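PDB 4PI8: autolysin E, which probably cleaves glycan strands of the staphylococcal cell wall as an endo-beta-N-acetylglucosaminidase of the lysozyme clan, binding the NAG-NAM disaccharide in its pocket. Local coordinates for residues 60-65 with 90-95. The protein carries 1 engineered substitution. Residues are numbered along the deposited sequence; the frame is centred on the assembly and turned at random.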
ATOM      1  N   THR A  60      -1.499   9.061  -7.834  1.00 13.46           N
ATOM      2  CA  THR A  60      -0.287   9.700  -8.281  1.00 16.02           C
ATOM      3  C   THR A  60      -0.482  11.174  -8.341  1.00 17.97           C
ATOM      4  O   THR A  60       0.480  11.794  -8.934  1.00 22.95           O
ATOM      5  CB  THR A  60       0.180   9.150  -9.666  1.00 19.53           C
ATOM      6  OG1 THR A  60      -0.631   9.749 -10.706  1.00 21.57           O
ATOM      7  CG2 THR A  60       0.090   7.709  -9.724  1.00 21.23           C
ATOM      8  N   GLU A  61      -1.650  11.680  -7.936  1.00 18.73           N
ATOM      9  CA  GLU A  61      -1.977  13.111  -7.844  1.00 22.71           C
ATOM     10  C   GLU A  61      -1.999  13.508  -6.377  1.00 23.58           C
ATOM     11  O   GLU A  61      -2.719  12.914  -5.536  1.00 25.29           O
ATOM     12  CB  GLU A  61      -3.331  13.431  -8.438  1.00 27.73           C
ATOM     13  CG  GLU A  61      -3.603  13.171  -9.927  1.00 36.21           C
ATOM     14  CD  GLU A  61      -2.498  13.589 -10.878  1.00 40.79           C
ATOM     15  OE1 GLU A  61      -1.692  14.503 -10.574  1.00 49.50           O
ATOM     16  OE2 GLU A  61      -2.454  12.967 -11.970  1.00 52.25           O
ATOM     17  N   LYS A  62      -1.319  14.591  -6.115  1.00 16.57           N
ATOM     18  CA  LYS A  62      -1.124  15.126  -4.770  1.00 16.39           C
ATOM     19  C   LYS A  62      -2.358  15.782  -4.247  1.00 16.61           C
ATOM     20  O   LYS A  62      -3.289  16.111  -5.031  1.00 18.55           O
ATOM     21  CB  LYS A  62      -0.006  16.082  -4.782  1.00 16.00           C
ATOM     22  CG  LYS A  62       1.295  15.432  -5.239  1.00 16.10           C
ATOM     23  CD  LYS A  62       2.474  16.382  -5.214  1.00 17.05           C
ATOM     24  CE  LYS A  62       2.354  17.407  -6.334  1.00 17.06           C
ATOM     25  NZ  LYS A  62       3.530  18.297  -6.351  1.00 18.51           N
ATOM     26  N   VAL A  63      -2.407  15.947  -2.934  1.00 14.43           N
ATOM     27  CA  VAL A  63      -3.544  16.577  -2.305  1.00 15.03           C
ATOM     28  C   VAL A  63      -3.079  17.763  -1.440  1.00 14.28           C
ATOM     29  O   VAL A  63      -1.975  17.770  -0.881  1.00 14.72           O
ATOM     30  CB  VAL A  63      -4.436  15.628  -1.482  1.00 15.31           C
ATOM     31  CG1 VAL A  63      -5.178  14.693  -2.409  1.00 17.14           C
ATOM     32  CG2 VAL A  63      -3.639  14.903  -0.437  1.00 16.15           C
ATOM     33  N   PRO A  64      -3.938  18.782  -1.311  1.00 14.96           N
ATOM     34  CA  PRO A  64      -3.623  19.975  -0.559  1.00 15.82           C
ATOM     35  C   PRO A  64      -3.831  19.772   0.917  1.00 17.60           C
ATOM     36  O   PRO A  64      -4.866  20.107   1.480  1.00 23.07           O
ATOM     37  CB  PRO A  64      -4.595  21.016  -1.161  1.00 17.09           C
ATOM     38  CG  PRO A  64      -5.803  20.256  -1.499  1.00 17.50           C
ATOM     39  CD  PRO A  64      -5.233  18.925  -2.029  1.00 16.12           C
ATOM     40  N   MET A  65      -2.817  19.214   1.544  1.00 14.92           N
ATOM     41  CA  MET A  65      -2.780  18.953   2.987  1.00 14.21           C
ATOM     42  C   MET A  65      -1.561  19.600   3.561  1.00 14.76           C
ATOM     43  O   MET A  65      -0.450  19.274   3.180  1.00 14.63           O
ATOM     44  CB  MET A  65      -2.757  17.423   3.288  1.00 14.20           C
ATOM     45  CG  MET A  65      -4.068  16.740   2.971  1.00 15.71           C
ATOM     46  SD  MET A  65      -5.374  16.969   4.206  1.00 16.77           S
ATOM     47  CE  MET A  65      -4.734  15.862   5.457  1.00 16.95           C
ATOM     48  N   ALA A  90       7.798  13.403   1.312  1.00 12.68           N
ATOM     49  CA  ALA A  90       7.620  12.308   0.342  1.00 13.33           C
ATOM     50  C   ALA A  90       6.603  12.657  -0.745  1.00 12.39           C
ATOM     51  O   ALA A  90       6.810  12.377  -1.935  1.00 12.65           O
ATOM     52  CB  ALA A  90       7.170  11.068   1.107  1.00 14.38           C
ATOM     53  N   GLN A  91       5.454  13.229  -0.373  1.00 11.59           N
ATOM     54  CA  GLN A  91       4.459  13.618  -1.350  1.00 11.28           C
ATOM     55  C   GLN A  91       5.086  14.495  -2.432  1.00 11.69           C
ATOM     56  O   GLN A  91       4.828  14.263  -3.620  1.00 12.45           O
ATOM     57  CB  GLN A  91       3.249  14.330  -0.699  1.00 11.76           C
ATOM     58  CG  GLN A  91       2.380  14.938  -1.777  1.00 11.98           C
ATOM     59  CD  GLN A  91       1.018  15.432  -1.332  1.00 11.39           C
ATOM     60  OE1 GLN A  91      -0.021  14.781  -1.491  1.00 11.78           O
ATOM     61  NE2 GLN A  91       0.981  16.684  -0.884  1.00 13.35           N
ATOM     62  N   GLU A  92       5.825  15.525  -2.016  1.00 12.75           N
ATOM     63  CA  GLU A  92       6.330  16.489  -2.998  1.00 12.86           C
ATOM     64  C   GLU A  92       7.516  15.945  -3.768  1.00 12.20           C
ATOM     65  O   GLU A  92       7.589  16.186  -4.957  1.00 13.18           O
ATOM     66  CB  GLU A  92       6.688  17.812  -2.318  1.00 13.45           C
ATOM     67  CG  GLU A  92       5.478  18.458  -1.568  1.00 14.09           C
ATOM     68  CD  GLU A  92       4.260  18.650  -2.425  1.00 15.26           C
ATOM     69  OE1 GLU A  92       4.402  18.916  -3.633  1.00 18.13           O
ATOM     70  OE2 GLU A  92       3.089  18.587  -1.952  1.00 18.33           O
ATOM     71  N   LYS A  93       8.403  15.208  -3.119  1.00 11.78           N
ATOM     72  CA  LYS A  93       9.552  14.669  -3.869  1.00 13.52           C
ATOM     73  C   LYS A  93       9.143  13.710  -4.949  1.00 13.52           C
ATOM     74  O   LYS A  93       9.670  13.748  -6.071  1.00 14.42           O
ATOM     75  CB  LYS A  93      10.522  13.985  -2.937  1.00 15.75           C
ATOM     76  CG  LYS A  93      11.314  14.897  -2.059  1.00 20.35           C
ATOM     77  CD  LYS A  93      11.961  14.252  -0.835  1.00 24.24           C
ATOM     78  CE  LYS A  93      12.970  13.215  -1.175  1.00 30.26           C
ATOM     79  NZ  LYS A  93      14.089  13.828  -1.941  1.00 33.32           N
ATOM     80  N   TYR A  94       8.164  12.842  -4.643  1.00 12.79           N
ATOM     81  CA  TYR A  94       7.858  11.696  -5.490  1.00 13.99           C
ATOM     82  C   TYR A  94       6.516  11.750  -6.139  1.00 13.52           C
ATOM     83  O   TYR A  94       6.175  10.828  -6.894  1.00 14.27           O
ATOM     84  CB  TYR A  94       8.043  10.384  -4.723  1.00 14.56           C
ATOM     85  CG  TYR A  94       9.457  10.201  -4.249  1.00 15.77           C
ATOM     86  CD1 TYR A  94      10.499  10.099  -5.160  1.00 17.94           C
ATOM     87  CD2 TYR A  94       9.791  10.166  -2.901  1.00 16.75           C
ATOM     88  CE1 TYR A  94      11.826  10.006  -4.722  1.00 20.68           C
ATOM     89  CE2 TYR A  94      11.102  10.043  -2.511  1.00 19.47           C
ATOM     90  CZ  TYR A  94      12.094   9.993  -3.413  1.00 19.80           C
ATOM     91  OH  TYR A  94      13.425   9.868  -3.072  1.00 28.01           O
ATOM     92  N   GLU A  95       5.714  12.791  -5.903  1.00 13.51           N
ATOM     93  CA  GLU A  95       4.386  12.926  -6.471  1.00 13.17           C
ATOM     94  C   GLU A  95       3.533  11.704  -6.079  1.00 12.60           C
ATOM     95  O   GLU A  95       3.070  10.955  -6.910  1.00 13.46           O
ATOM     96  CB  GLU A  95       4.407  13.190  -7.997  1.00 14.88           C
ATOM     97  CG  GLU A  95       3.107  13.733  -8.481  1.00 17.40           C
ATOM     98  CD  GLU A  95       3.052  13.968  -9.973  1.00 21.09           C
ATOM     99  OE1 GLU A  95       4.048  13.571 -10.605  1.00 23.13           O
ATOM    100  OE2 GLU A  95       2.015  14.444 -10.464  1.00 26.04           O
TER
HETATM  101  O   HOH W   1       0.058  15.960  -8.668  1.00 23.75           O
HETATM  102  O   HOH W   2       5.513  16.318  -6.733  1.00 16.39           O
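Gln91 reaches toward Val63 with CG anti to its backbone N (chi1 169°) and the chain extended beyond, which sets its terminal amide beside the backbone of the loop 60-65. In this lysozyme-clan fold residues 60-65 belong to the loop between helix 38-45 and helix 67-74 and run over the C-terminal end of helix 84-94. The Gln91 amide uses both of its ends on one residue: Val63 N donates to Gln91 OE1 at 3.0 Å, coming from above the carbonyl plane, while Gln91 NE2 donates to Val63 O at 3.1 Å and finds that acceptor close to its own amide plane. Bonding to both the N-H and the C=O of Val63 fixes the rotation of the amide. Gln91 OE1 also accepts from Val98 N at the start of helix 98-108, so this oxygen accepts two N-H groups and joins the loop and the start of helix 98-108 to helix 84-94.

Lys62 lays its aliphatic part over Gln91, CG meeting CG at 3.7 Å. A bend at chi3 (-72°) turns CE out of the extended line, and NZ forms a salt bridge with Glu92 OE1 at 2.9 Å, on the syn side of the carboxylate. Glu92 OE2 in turn accepts from Gln91 NE2, so one carboxylate serves both the ammonium and the amide.

Farther along, Glu61 and Glu95 point the same way with their carboxylate oxygens OE1 and OE2 3.7 Å apart, two like charges close together, whose mutual repulsion a shared water probably softens. This water donates to Glu61 OE1 and to Glu95 OE2, and accepts from Lys62 N at 3.2 Å.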